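Local coordinates for porin (Acinetobacter baumannii AB307-0294, PDB 5DL7), which probably forms a porin channel through the outer membrane, with proposed roles in vanillate trafficking and possibly antibiotic uptake, at residues A[291-296]-A[301-306]; A[137-142]-A[170-175]; A[180-185]-A[221-226]; A[184-189]-A[395-400]. All coordinates share one frame; numbering follows the deposited sequence.

Interaction 1: A[291-296]-A[301-306]; sequences TGLPFL and SPVVLD
F295 turns one face of its ring to the backbone of S301, whose CA sits 3.6 Å from the ring centroid and only 14° off the ring normal. This is a CH-pi contact in which the hydrogen-bearing carbon lies squarely over the middle of the ring. S301 CB spreads over the same neighbourhood, 3.7 Å from F295 CE2. P302 follows directly and brings its ring carbon CD to 3.6 Å from F295 CD2, an oblique approach that is neither face-on nor edge-on. The second meeting point belongs to L293. With CG anti to the backbone N (chi1 -179°), the side chain runs out toward the other segment, and its CD2 methyl reaches both V303 CG1 at 3.5 Å and S301 OG at 3.6 Å. L293 and V303 run in opposite directions and touch through one methyl each, CD2 and CG1. No hydrogen bond joins the two segments.

Both belong to the long loop between strands 278-288 and 318-327 of an OprD-family beta-barrel, and the contact folds this loop back on itself beside the inner wall, where L293 and P302 also touch F249 of strand 240-253. The polar groups round the apolar patch find partners elsewhere. S301 OG, although beside L293 CD2, is hydrogen-bonded to S313 OG. The carbonyl of P302 accepts from R247, and the backbone N of V304 bonds to S268 OG, tying the 301-306 segment to strands 240-253 and 263-275. Further along, D306 makes a salt bridge with R346 of strand 341-353.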
loop_
_atom_site.group_PDB
_atom_site.type_symbol
_atom_site.label_atom_id
_atom_site.label_comp_id
_atom_site.label_asym_id
_atom_site.label_seq_id
_atom_site.Cartn_x
_atom_site.Cartn_y
_atom_site.Cartn_z
ATOM N N THR A 291 -8.335 20.170 -6.583
ATOM C CA THR A 291 -8.563 18.731 -6.695
ATOM C C THR A 291 -8.199 17.944 -5.549
ATOM O O THR A 291 -7.389 18.424 -4.714
ATOM C CB THR A 291 -7.928 18.172 -8.011
ATOM O OG1 THR A 291 -6.441 18.009 -7.846
ATOM C CG2 THR A 291 -8.197 18.971 -9.224
ATOM N N GLY A 292 -8.496 16.663 -5.558
ATOM C CA GLY A 292 -7.947 15.766 -4.615
ATOM C C GLY A 292 -6.557 15.342 -5.051
ATOM O O GLY A 292 -5.973 15.770 -6.003
ATOM N N LEU A 293 -6.023 14.414 -4.282
ATOM C CA LEU A 293 -4.669 13.893 -4.424
ATOM C C LEU A 293 -4.548 12.801 -5.552
ATOM O O LEU A 293 -5.257 11.828 -5.484
ATOM C CB LEU A 293 -4.202 13.190 -3.153
ATOM C CG LEU A 293 -2.799 12.601 -3.083
ATOM C CD1 LEU A 293 -1.728 13.656 -3.212
ATOM C CD2 LEU A 293 -2.644 11.690 -1.892
ATOM N N PRO A 294 -3.719 13.031 -6.519
ATOM C CA PRO A 294 -3.415 11.933 -7.498
ATOM C C PRO A 294 -2.333 11.016 -7.030
ATOM O O PRO A 294 -1.434 11.388 -6.286
ATOM C CB PRO A 294 -2.918 12.641 -8.783
ATOM C CG PRO A 294 -2.172 13.860 -8.163
ATOM C CD PRO A 294 -2.919 14.233 -6.892
ATOM N N PHE A 295 -2.400 9.758 -7.547
ATOM C CA PHE A 295 -1.362 8.753 -7.319
ATOM C C PHE A 295 -1.504 7.647 -8.363
ATOM O O PHE A 295 -2.541 7.657 -9.043
ATOM C CB PHE A 295 -1.346 8.228 -5.842
ATOM C CG PHE A 295 -2.726 7.878 -5.283
ATOM C CD1 PHE A 295 -3.211 6.568 -5.460
ATOM C CD2 PHE A 295 -3.471 8.823 -4.548
ATOM C CE1 PHE A 295 -4.426 6.235 -4.966
ATOM C CE2 PHE A 295 -4.716 8.545 -4.099
ATOM C CZ PHE A 295 -5.225 7.240 -4.337
ATOM N N LEU A 296 -0.573 6.771 -8.416
ATOM C CA LEU A 296 -0.573 5.742 -9.485
ATOM C C LEU A 296 -1.738 4.809 -9.357
ATOM O O LEU A 296 -2.227 4.504 -8.266
ATOM C CB LEU A 296 0.792 5.043 -9.537
ATOM C CG LEU A 296 1.882 5.941 -10.034
ATOM C CD1 LEU A 296 3.260 5.323 -9.705
ATOM C CD2 LEU A 296 1.886 6.125 -11.542
ATOM N N SER A 301 -3.955 5.071 -1.562
ATOM C CA SER A 301 -3.330 6.431 -1.374
ATOM C C SER A 301 -2.116 6.391 -0.503
ATOM O O SER A 301 -2.019 5.581 0.470
ATOM C CB SER A 301 -4.415 7.326 -0.668
ATOM O OG SER A 301 -3.809 8.598 -0.392
ATOM N N PRO A 302 -1.110 7.140 -0.817
ATOM C CA PRO A 302 0.159 7.169 -0.104
ATOM C C PRO A 302 0.251 7.956 1.187
ATOM O O PRO A 302 1.302 8.044 1.783
ATOM C CB PRO A 302 1.154 7.683 -1.147
ATOM C CG PRO A 302 0.330 8.710 -1.817
ATOM C CD PRO A 302 -1.023 7.981 -2.041
ATOM N N VAL A 303 -0.887 8.453 1.636
ATOM C CA VAL A 303 -0.951 9.292 2.844
ATOM C C VAL A 303 -0.850 8.452 4.092
ATOM O O VAL A 303 -0.877 7.248 4.083
ATOM C CB VAL A 303 -2.290 10.092 2.780
ATOM C CG1 VAL A 303 -2.434 10.961 1.537
ATOM C CG2 VAL A 303 -3.473 9.197 2.972
ATOM N N VAL A 304 -0.678 9.146 5.221
ATOM C CA VAL A 304 -0.315 8.408 6.401
ATOM C C VAL A 304 -1.343 7.464 6.900
ATOM O O VAL A 304 -1.042 6.458 7.499
ATOM C CB VAL A 304 0.208 9.367 7.520
ATOM C CG1 VAL A 304 -0.849 10.036 8.194
ATOM C CG2 VAL A 304 0.775 8.536 8.700
ATOM N N LEU A 305 -2.569 7.879 6.816
ATOM C CA LEU A 305 -3.719 7.031 7.342
ATOM C C LEU A 305 -4.096 6.072 6.225
ATOM O O LEU A 305 -4.526 6.505 5.130
ATOM C CB LEU A 305 -4.899 7.905 7.867
ATOM C CG LEU A 305 -4.542 8.959 8.846
ATOM C CD1 LEU A 305 -5.811 9.657 9.299
ATOM C CD2 LEU A 305 -3.847 8.254 10.037
ATOM N N ASP A 306 -3.852 4.786 6.367
ATOM C CA ASP A 306 -4.069 3.774 5.292
ATOM C C ASP A 306 -5.225 2.839 5.688
ATOM O O ASP A 306 -5.111 1.708 6.081
ATOM C CB ASP A 306 -2.833 2.912 5.128
ATOM C CG ASP A 306 -2.394 2.198 6.438
ATOM O OD1 ASP A 306 -2.665 2.676 7.736
ATOM O OD2 ASP A 306 -1.657 1.109 6.265
#

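Interaction 2: A[137-142]-A[170-175]; sequences SPARLF and RQRDSI
The guanidinium groups of R140 and R172 are stacked, centres 4.3 Å apart and planes at 27°. R172 NH2 lies over one face of the R140 group, offset toward its rim, while R140 CG covers one face of the R172 group, 3.6 Å from R172 NE. At the edge of the R172 guanidinium, nearly in its plane, sits S137 OG. Arginines gathered along the lumen are a known feature of OprD-family barrels, and this pair joins two loops that follow strands 134-135 and 159-170 on the inside of the barrel. Carboxylate charge is close: E300 makes a salt bridge with R172 NH1 and a hydrogen bond with S137 OG, and would be expected to ease the closeness of the two cations.

The bend at chi2 (-68°) carries the R140 chain slantwise over R172, and its NH1 bonds to the carbonyl of A139 from above the carbonyl plane; NE bonds to S91 O. R172 extends from CG to NE and starts from a type I turn, Q171 to S174. A water accepts from L141 N and donates weakly to R172 O. S137 OG, accepting from A139 N in an ST turn, also takes the R172 NH1 bond at 2.8 Å, bent to 136° at the hydrogen.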
loop_
_atom_site.group_PDB
_atom_site.type_symbol
_atom_site.label_atom_id
_atom_site.label_comp_id
_atom_site.label_asym_id
_atom_site.label_seq_id
_atom_site.Cartn_x
_atom_site.Cartn_y
_atom_site.Cartn_z
ATOM N N SER A 137 1.513 -1.786 -4.247
ATOM C CA SER A 137 0.475 -2.285 -3.328
ATOM C C SER A 137 0.745 -3.712 -2.850
ATOM O O SER A 137 0.855 -4.651 -3.634
ATOM C CB SER A 137 -0.915 -2.263 -3.985
ATOM O OG SER A 137 -1.892 -2.771 -3.109
ATOM N N PRO A 138 0.771 -3.914 -1.549
ATOM C CA PRO A 138 0.851 -5.154 -0.992
ATOM C C PRO A 138 -0.575 -5.671 -0.486
ATOM O O PRO A 138 -0.561 -6.748 0.129
ATOM C CB PRO A 138 1.774 -4.890 0.284
ATOM C CG PRO A 138 1.114 -3.669 0.702
ATOM C CD PRO A 138 0.851 -2.791 -0.526
ATOM N N ALA A 139 -1.615 -4.983 -0.795
ATOM C CA ALA A 139 -2.886 -5.156 -0.029
ATOM C C ALA A 139 -3.791 -6.223 -0.623
ATOM O O ALA A 139 -4.797 -6.557 -0.008
ATOM C CB ALA A 139 -3.563 -3.840 -0.050
ATOM N N ARG A 140 -3.348 -6.957 -1.680
ATOM C CA ARG A 140 -4.102 -8.095 -2.212
ATOM C C ARG A 140 -3.262 -9.337 -2.186
ATOM O O ARG A 140 -2.409 -9.495 -1.272
ATOM C CB ARG A 140 -4.918 -7.727 -3.495
ATOM C CG ARG A 140 -5.941 -6.655 -3.360
ATOM C CD ARG A 140 -7.141 -7.020 -2.492
ATOM N NE ARG A 140 -8.042 -5.880 -2.459
ATOM C CZ ARG A 140 -7.956 -4.794 -1.729
ATOM N NH1 ARG A 140 -6.963 -4.599 -0.855
ATOM N NH2 ARG A 140 -8.780 -3.762 -1.910
ATOM N N LEU A 141 -3.405 -10.282 -3.107
ATOM C CA LEU A 141 -2.761 -11.502 -2.972
ATOM C C LEU A 141 -1.286 -11.386 -3.276
ATOM O O LEU A 141 -0.485 -12.055 -2.681
ATOM C CB LEU A 141 -3.432 -12.556 -3.858
ATOM C CG LEU A 141 -2.964 -13.971 -3.676
ATOM C CD1 LEU A 141 -3.426 -14.481 -2.273
ATOM C CD2 LEU A 141 -3.522 -14.961 -4.745
ATOM N N PHE A 142 -0.943 -10.696 -4.346
ATOM C CA PHE A 142 0.415 -10.534 -4.865
ATOM C C PHE A 142 0.736 -9.085 -4.969
ATOM O O PHE A 142 -0.109 -8.259 -5.223
ATOM C CB PHE A 142 0.458 -11.153 -6.311
ATOM C CG PHE A 142 0.126 -12.570 -6.347
ATOM C CD1 PHE A 142 0.753 -13.506 -5.505
ATOM C CD2 PHE A 142 -0.709 -13.150 -7.295
ATOM C CE1 PHE A 142 0.476 -14.871 -5.500
ATOM C CE2 PHE A 142 -0.957 -14.501 -7.257
ATOM C CZ PHE A 142 -0.330 -15.378 -6.408
ATOM N N ARG A 170 2.374 -4.159 -13.704
ATOM C CA ARG A 170 1.524 -5.325 -13.713
ATOM C C ARG A 170 0.739 -5.321 -12.381
ATOM O O ARG A 170 1.356 -5.488 -11.335
ATOM C CB ARG A 170 2.400 -6.556 -13.829
ATOM C CG ARG A 170 1.582 -7.848 -13.777
ATOM C CD ARG A 170 2.163 -9.046 -14.456
ATOM N NE ARG A 170 3.500 -9.410 -14.012
ATOM C CZ ARG A 170 4.248 -10.284 -14.649
ATOM N NH1 ARG A 170 3.733 -10.857 -15.761
ATOM N NH2 ARG A 170 5.472 -10.602 -14.239
ATOM N N GLN A 171 -0.513 -5.113 -12.494
ATOM C CA GLN A 171 -1.410 -4.909 -11.338
ATOM C C GLN A 171 -1.432 -6.223 -10.526
ATOM O O GLN A 171 -1.228 -7.309 -11.029
ATOM C CB GLN A 171 -2.746 -4.443 -11.662
ATOM C CG GLN A 171 -2.813 -3.172 -12.540
ATOM C CD GLN A 171 -2.291 -1.886 -11.744
ATOM O OE1 GLN A 171 -1.609 -1.987 -10.741
ATOM N NE2 GLN A 171 -2.393 -0.705 -12.445
ATOM N N ARG A 172 -1.727 -6.018 -9.263
ATOM C CA ARG A 172 -1.754 -7.170 -8.349
ATOM C C ARG A 172 -2.598 -8.356 -8.790
ATOM O O ARG A 172 -2.231 -9.541 -8.605
ATOM C CB ARG A 172 -2.253 -6.628 -6.913
ATOM C CG ARG A 172 -3.574 -6.029 -6.952
ATOM C CD ARG A 172 -3.702 -4.951 -5.848
ATOM N NE ARG A 172 -4.985 -4.293 -5.845
ATOM C CZ ARG A 172 -5.402 -3.431 -4.922
ATOM N NH1 ARG A 172 -4.557 -3.005 -3.971
ATOM N NH2 ARG A 172 -6.636 -2.955 -5.016
ATOM N N ASP A 173 -3.746 -8.059 -9.367
ATOM C CA ASP A 173 -4.708 -9.033 -9.845
ATOM C C ASP A 173 -4.669 -9.269 -11.390
ATOM O O ASP A 173 -5.604 -9.766 -11.941
ATOM C CB ASP A 173 -6.135 -8.594 -9.552
ATOM C CG ASP A 173 -6.479 -7.169 -10.068
ATOM O OD1 ASP A 173 -5.592 -6.444 -10.588
ATOM O OD2 ASP A 173 -7.711 -6.796 -10.013
ATOM N N SER A 174 -3.485 -9.132 -11.949
ATOM C CA SER A 174 -3.311 -9.297 -13.406
ATOM C C SER A 174 -2.115 -10.065 -13.724
ATOM O O SER A 174 -1.049 -10.022 -13.074
ATOM C CB SER A 174 -3.186 -7.897 -14.030
ATOM O OG SER A 174 -3.095 -8.096 -15.476
ATOM N N ILE A 175 -2.233 -10.853 -14.820
ATOM C CA ILE A 175 -1.068 -11.475 -15.357
ATOM C C ILE A 175 -0.365 -10.636 -16.405
ATOM O O ILE A 175 0.757 -11.086 -16.860
ATOM C CB ILE A 175 -1.276 -12.851 -15.942
ATOM C CG1 ILE A 175 -2.265 -12.866 -17.138
ATOM C CG2 ILE A 175 -1.886 -13.816 -14.929
ATOM C CD1 ILE A 175 -2.603 -14.216 -17.778
HETATM O O HOH W 1 -3.980 -9.859 -6.011
#

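Interaction 3: A[180-185]-A[221-226]; sequences VGTDNI and DIYQQQ
T182 meets Y223 at the rim of the aromatic ring: the methyl CG2 lies close to the ring plane, 4.0 Å from CE2, so the tyrosine offers an edge. T182 and Y223 run antiparallel side by side. Chi1 of T182 (51°) sets OG1 between the backbone N and the carbonyl carbon and leaves CG2 beside the backbone N, facing I222 and Y223; the methyl therefore does all the touching. The CB of Y223 points neither at nor from the other segment, but chi1 of 68° swings the ring round so that CE2 reaches the threonine. The same methyl also approaches I222, with T182 CG2 and I222 CG2 4.2 Å apart. I222 points toward the other segment, its chain extended at chi2, and the CD1 end comes within 4.5 Å of G181 CA.

I222 and Y223 form a classic beta bulge opposite L219, at the start of strand 223-235 where it pairs with strand 210-219 of the barrel wall. Two successive residues thus stand against one, which is consistent with both reaching T182, I222 directly and Y223 by the turn of its ring. T182 itself belongs to the short, weakly bonded strand 181-182, which pairs with 193-194 inside a long loop, and it also touches L219 and I259. I222 touches I259 as well.

Methyl groups and a ring edge make up this interface, with no hydrogen bond between the segments: the contact is loose apolar packing, probably carried by burial of carbon surface, with nothing directional to fix its register.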
loop_
_atom_site.group_PDB
_atom_site.type_symbol
_atom_site.label_atom_id
_atom_site.label_comp_id
_atom_site.label_asym_id
_atom_site.label_seq_id
_atom_site.Cartn_x
_atom_site.Cartn_y
_atom_site.Cartn_z
ATOM N N VAL A 180 1.491 2.400 -17.415
ATOM C CA VAL A 180 1.352 3.127 -16.139
ATOM C C VAL A 180 0.265 4.253 -16.304
ATOM O O VAL A 180 -0.013 4.733 -17.386
ATOM C CB VAL A 180 2.720 3.723 -15.638
ATOM C CG1 VAL A 180 3.740 2.600 -15.538
ATOM C CG2 VAL A 180 3.342 4.710 -16.676
ATOM N N GLY A 181 -0.283 4.656 -15.213
ATOM C CA GLY A 181 -1.300 5.676 -15.199
ATOM C C GLY A 181 -1.971 5.838 -13.893
ATOM O O GLY A 181 -1.386 5.574 -12.862
ATOM N N THR A 182 -3.203 6.342 -13.907
ATOM C CA THR A 182 -3.982 6.679 -12.728
ATOM C C THR A 182 -5.342 6.044 -12.801
ATOM O O THR A 182 -5.858 5.814 -13.912
ATOM C CB THR A 182 -4.270 8.216 -12.587
ATOM O OG1 THR A 182 -4.812 8.696 -13.851
ATOM C CG2 THR A 182 -3.000 8.918 -12.377
ATOM N N ASP A 183 -5.898 5.804 -11.649
ATOM C CA ASP A 183 -7.310 5.454 -11.546
ATOM C C ASP A 183 -8.083 6.799 -11.319
ATOM O O ASP A 183 -7.456 7.887 -11.064
ATOM C CB ASP A 183 -7.524 4.575 -10.342
ATOM C CG ASP A 183 -6.997 3.131 -10.578
ATOM O OD1 ASP A 183 -7.098 2.667 -11.673
ATOM O OD2 ASP A 183 -6.556 2.579 -9.577
ATOM N N ASN A 184 -9.416 6.709 -11.471
ATOM C CA ASN A 184 -10.237 7.923 -11.188
ATOM C C ASN A 184 -11.097 7.574 -9.990
ATOM O O ASN A 184 -12.059 6.860 -10.089
ATOM C CB ASN A 184 -11.027 8.292 -12.428
ATOM C CG ASN A 184 -11.539 9.764 -12.363
ATOM O OD1 ASN A 184 -10.942 10.533 -11.564
ATOM N ND2 ASN A 184 -12.532 10.069 -13.118
ATOM N N ILE A 185 -10.729 7.998 -8.837
ATOM C CA ILE A 185 -11.409 7.631 -7.585
ATOM C C ILE A 185 -12.490 8.691 -7.300
ATOM O O ILE A 185 -12.105 9.905 -7.271
ATOM C CB ILE A 185 -10.396 7.542 -6.460
ATOM C CG1 ILE A 185 -9.460 6.349 -6.783
ATOM C CG2 ILE A 185 -11.065 7.343 -5.130
ATOM C CD1 ILE A 185 -8.221 6.478 -6.062
ATOM N N ASP A 221 2.653 13.553 -19.020
ATOM C CA ASP A 221 1.400 14.140 -19.584
ATOM C C ASP A 221 0.242 13.984 -18.644
ATOM O O ASP A 221 -0.928 14.176 -19.064
ATOM C CB ASP A 221 1.170 13.464 -20.962
ATOM C CG ASP A 221 2.073 13.954 -22.004
ATOM O OD1 ASP A 221 2.357 15.143 -22.094
ATOM O OD2 ASP A 221 2.477 13.110 -22.842
ATOM N N ILE A 222 0.451 13.680 -17.357
ATOM C CA ILE A 222 -0.556 13.533 -16.364
ATOM C C ILE A 222 -0.330 14.439 -15.171
ATOM O O ILE A 222 -1.046 15.371 -14.970
ATOM C CB ILE A 222 -0.866 12.084 -15.956
ATOM C CG1 ILE A 222 -1.223 11.252 -17.251
ATOM C CG2 ILE A 222 -2.011 12.067 -14.986
ATOM C CD1 ILE A 222 -1.508 9.805 -16.936
ATOM N N TYR A 223 0.723 14.177 -14.417
ATOM C CA TYR A 223 0.996 15.037 -13.226
ATOM C C TYR A 223 2.493 15.052 -12.914
ATOM O O TYR A 223 3.210 14.088 -13.247
ATOM C CB TYR A 223 0.185 14.713 -12.029
ATOM C CG TYR A 223 0.460 13.404 -11.370
ATOM C CD1 TYR A 223 1.619 13.259 -10.562
ATOM C CD2 TYR A 223 -0.309 12.292 -11.472
ATOM C CE1 TYR A 223 1.863 12.055 -9.933
ATOM C CE2 TYR A 223 -0.077 11.094 -10.811
ATOM C CZ TYR A 223 1.012 10.885 -10.084
ATOM O OH TYR A 223 1.351 9.730 -9.447
ATOM N N GLN A 224 2.874 16.102 -12.170
ATOM C CA GLN A 224 4.176 16.143 -11.431
ATOM C C GLN A 224 3.823 16.182 -9.968
ATOM O O GLN A 224 2.847 16.827 -9.574
ATOM C CB GLN A 224 5.051 17.362 -11.822
ATOM C CG GLN A 224 5.585 17.151 -13.173
ATOM C CD GLN A 224 6.426 18.335 -13.646
ATOM O OE1 GLN A 224 6.575 18.605 -14.943
ATOM N NE2 GLN A 224 6.919 19.062 -12.689
ATOM N N GLN A 225 4.643 15.567 -9.140
ATOM C CA GLN A 225 4.376 15.443 -7.725
ATOM C C GLN A 225 5.700 15.545 -6.899
ATOM O O GLN A 225 6.641 14.903 -7.326
ATOM C CB GLN A 225 3.589 14.217 -7.422
ATOM C CG GLN A 225 3.243 13.971 -5.980
ATOM C CD GLN A 225 2.385 12.711 -5.880
ATOM O OE1 GLN A 225 2.885 11.596 -5.784
ATOM N NE2 GLN A 225 1.047 12.932 -5.924
ATOM N N GLN A 226 5.669 16.395 -5.883
ATOM C CA GLN A 226 6.777 16.317 -4.905
ATOM C C GLN A 226 6.332 15.845 -3.557
ATOM O O GLN A 226 5.094 15.984 -3.167
ATOM C CB GLN A 226 7.306 17.703 -4.723
ATOM C CG GLN A 226 8.011 18.320 -5.917
ATOM C CD GLN A 226 7.013 18.877 -6.958
ATOM O OE1 GLN A 226 6.023 19.519 -6.609
ATOM N NE2 GLN A 226 7.252 18.517 -8.171
#

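Interaction 4: A[184-189]-A[395-400]; sequences NINHRF and NDMPTN
N186 and H187 both take left-handed helical backbone conformations in a tight bend whose CA atoms come no closer than 7.8 Å to those of the other segment (N186 to N400), so side chains must span the gap. H187 does this with its ring: CG is anti to the carbonyl carbon (chi1 -55°), the setting from which NE2 donates to the carbonyl O of N400 at 3.1 Å, along a bent bond of 136° at the hydrogen. The acceptor lies near the ring edge, and the donor stands above the carbonyl plane. The N400 side chain crosses that of H187 at about a right angle, its amide plane 29° from the ring plane, with N400 ND2 3.8 Å from H187 NE2.

Deeper in, N186 and M397 also cross nearly perpendicularly, and N186 ND2 lies 4.1 Å from M397 SD. The polar partner of N186 ND2 is elsewhere, on N314 OD1, so the sulfur is a packing neighbour. Each segment also has internal side-chain-to-backbone bonds, which probably steady its bend. N184 OD1 accepts from F189 N on a lone pair, while N184 ND2 returns a bond to F189 O; N395 OD1 accepts from M397 N in an Asx turn.

The contact joins the loop between strands 181-182 and 193-194 to the hairpin loop joining strands 384-395 and 406-418, on one rim of the barrel. H187 and N400 lie exposed, and their single bent bond probably yields readily to competition from water; the buried N186–M397 packing is likely to be less sensitive.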
loop_
_atom_site.group_PDB
_atom_site.type_symbol
_atom_site.label_atom_id
_atom_site.label_comp_id
_atom_site.label_asym_id
_atom_site.label_seq_id
_atom_site.Cartn_x
_atom_site.Cartn_y
_atom_site.Cartn_z
ATOM N N ASN A 184 -9.416 6.709 -11.471
ATOM C CA ASN A 184 -10.237 7.923 -11.188
ATOM C C ASN A 184 -11.097 7.574 -9.990
ATOM O O ASN A 184 -12.059 6.860 -10.089
ATOM C CB ASN A 184 -11.027 8.292 -12.428
ATOM C CG ASN A 184 -11.539 9.764 -12.363
ATOM O OD1 ASN A 184 -10.942 10.533 -11.564
ATOM N ND2 ASN A 184 -12.532 10.069 -13.118
ATOM N N ILE A 185 -10.729 7.998 -8.837
ATOM C CA ILE A 185 -11.409 7.631 -7.585
ATOM C C ILE A 185 -12.490 8.691 -7.300
ATOM O O ILE A 185 -12.105 9.905 -7.271
ATOM C CB ILE A 185 -10.396 7.542 -6.460
ATOM C CG1 ILE A 185 -9.460 6.349 -6.783
ATOM C CG2 ILE A 185 -11.065 7.343 -5.130
ATOM C CD1 ILE A 185 -8.221 6.478 -6.062
ATOM N N ASN A 186 -13.752 8.301 -7.140
ATOM C CA ASN A 186 -14.759 9.326 -6.870
ATOM C C ASN A 186 -14.784 10.452 -7.858
ATOM O O ASN A 186 -15.149 11.588 -7.523
ATOM C CB ASN A 186 -14.685 9.911 -5.448
ATOM C CG ASN A 186 -14.727 8.833 -4.357
ATOM O OD1 ASN A 186 -15.293 7.742 -4.542
ATOM N ND2 ASN A 186 -14.068 9.082 -3.236
ATOM N N HIS A 187 -14.555 10.103 -9.155
ATOM C CA HIS A 187 -14.530 11.111 -10.212
ATOM C C HIS A 187 -13.691 12.343 -9.861
ATOM O O HIS A 187 -14.082 13.478 -10.313
ATOM C CB HIS A 187 -15.925 11.510 -10.578
ATOM C CG HIS A 187 -16.834 10.383 -10.963
ATOM N ND1 HIS A 187 -16.726 9.814 -12.181
ATOM C CD2 HIS A 187 -17.736 9.586 -10.255
ATOM C CE1 HIS A 187 -17.563 8.782 -12.317
ATOM N NE2 HIS A 187 -18.176 8.620 -11.148
ATOM N N ARG A 188 -12.580 12.119 -9.250
ATOM C CA ARG A 188 -11.652 13.164 -8.775
ATOM C C ARG A 188 -11.079 14.032 -9.899
ATOM O O ARG A 188 -10.938 15.287 -9.819
ATOM C CB ARG A 188 -10.563 12.503 -7.967
ATOM C CG ARG A 188 -9.559 13.345 -7.298
ATOM C CD ARG A 188 -8.736 12.445 -6.338
ATOM N NE ARG A 188 -9.543 11.896 -5.282
ATOM C CZ ARG A 188 -9.200 10.948 -4.368
ATOM N NH1 ARG A 188 -8.012 10.397 -4.449
ATOM N NH2 ARG A 188 -9.938 10.487 -3.489
ATOM N N PHE A 189 -10.836 13.350 -11.027
ATOM C CA PHE A 189 -10.297 13.892 -12.232
ATOM C C PHE A 189 -11.170 13.605 -13.427
ATOM O O PHE A 189 -12.280 13.049 -13.287
ATOM C CB PHE A 189 -8.840 13.396 -12.406
ATOM C CG PHE A 189 -7.954 13.581 -11.243
ATOM C CD1 PHE A 189 -7.485 14.869 -10.874
ATOM C CD2 PHE A 189 -7.651 12.555 -10.410
ATOM C CE1 PHE A 189 -6.731 15.074 -9.728
ATOM C CE2 PHE A 189 -6.816 12.736 -9.290
ATOM C CZ PHE A 189 -6.387 13.951 -8.937
ATOM N N ASN A 395 -20.490 6.176 4.509
ATOM C CA ASN A 395 -20.384 7.510 3.924
ATOM C C ASN A 395 -21.742 7.973 3.451
ATOM O O ASN A 395 -22.698 7.131 3.442
ATOM C CB ASN A 395 -19.313 7.607 2.775
ATOM C CG ASN A 395 -19.709 6.931 1.494
ATOM O OD1 ASN A 395 -20.893 6.964 1.069
ATOM N ND2 ASN A 395 -18.766 6.281 0.870
ATOM N N ASP A 396 -21.893 9.257 3.106
ATOM C CA ASP A 396 -23.145 9.758 2.605
ATOM C C ASP A 396 -22.947 10.181 1.102
ATOM O O ASP A 396 -23.665 11.032 0.567
ATOM C CB ASP A 396 -23.676 10.903 3.457
ATOM C CG ASP A 396 -22.816 12.187 3.448
ATOM O OD1 ASP A 396 -21.663 12.133 2.892
ATOM O OD2 ASP A 396 -23.206 13.206 4.071
ATOM N N MET A 397 -22.011 9.574 0.450
ATOM C CA MET A 397 -21.665 9.909 -0.938
ATOM C C MET A 397 -22.647 9.270 -1.898
ATOM O O MET A 397 -23.264 8.235 -1.601
ATOM C CB MET A 397 -20.197 9.478 -1.311
ATOM C CG MET A 397 -19.254 10.216 -0.499
ATOM S SD MET A 397 -17.512 9.749 -1.179
ATOM C CE MET A 397 -16.675 9.675 0.297
ATOM N N PRO A 398 -22.768 9.762 -3.114
ATOM C CA PRO A 398 -23.641 9.236 -4.070
ATOM C C PRO A 398 -23.220 7.857 -4.604
ATOM O O PRO A 398 -22.086 7.399 -4.448
ATOM C CB PRO A 398 -23.640 10.244 -5.210
ATOM C CG PRO A 398 -22.977 11.445 -4.586
ATOM C CD PRO A 398 -22.163 11.005 -3.499
ATOM N N THR A 399 -24.201 7.174 -5.108
ATOM C CA THR A 399 -23.981 5.783 -5.511
ATOM C C THR A 399 -23.071 5.531 -6.704
ATOM O O THR A 399 -22.653 4.399 -6.945
ATOM C CB THR A 399 -25.377 5.029 -5.732
ATOM O OG1 THR A 399 -25.985 5.649 -6.803
ATOM C CG2 THR A 399 -26.140 5.147 -4.489
ATOM N N ASN A 400 -22.686 6.574 -7.482
ATOM C CA ASN A 400 -21.820 6.420 -8.614
ATOM C C ASN A 400 -20.351 6.604 -8.164
ATOM O O ASN A 400 -19.449 6.658 -9.055
ATOM C CB ASN A 400 -22.191 7.369 -9.681
ATOM C CG ASN A 400 -22.051 8.877 -9.263
ATOM O OD1 ASN A 400 -22.350 9.216 -8.148
ATOM N ND2 ASN A 400 -21.676 9.742 -10.195
#

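Interactions 1, 3 and 4 cluster round the loop segments 180-189 and 291-306, which meet strand 223-235 and the loop after strand 384-395. Interactions 1 and 3 have centres 11 Å apart and touch: P294 O lies 2.9 Å from Q225 NE2, a probable hydrogen bond, and F295 packs on I185. Interaction 4 shares N184 and I185 with interaction 3 and reaches interaction 1 through R188 NH1, 3.3 Å from L293 O. Interaction 2 stands apart, its nearest atoms about 6 Å from interactions 1 and 3, yet E300, between the two segments of interaction 1, binds its R172 and S137. Y223 of interaction 3 has its side chain about 6 Å from that of the calcium ligand E253.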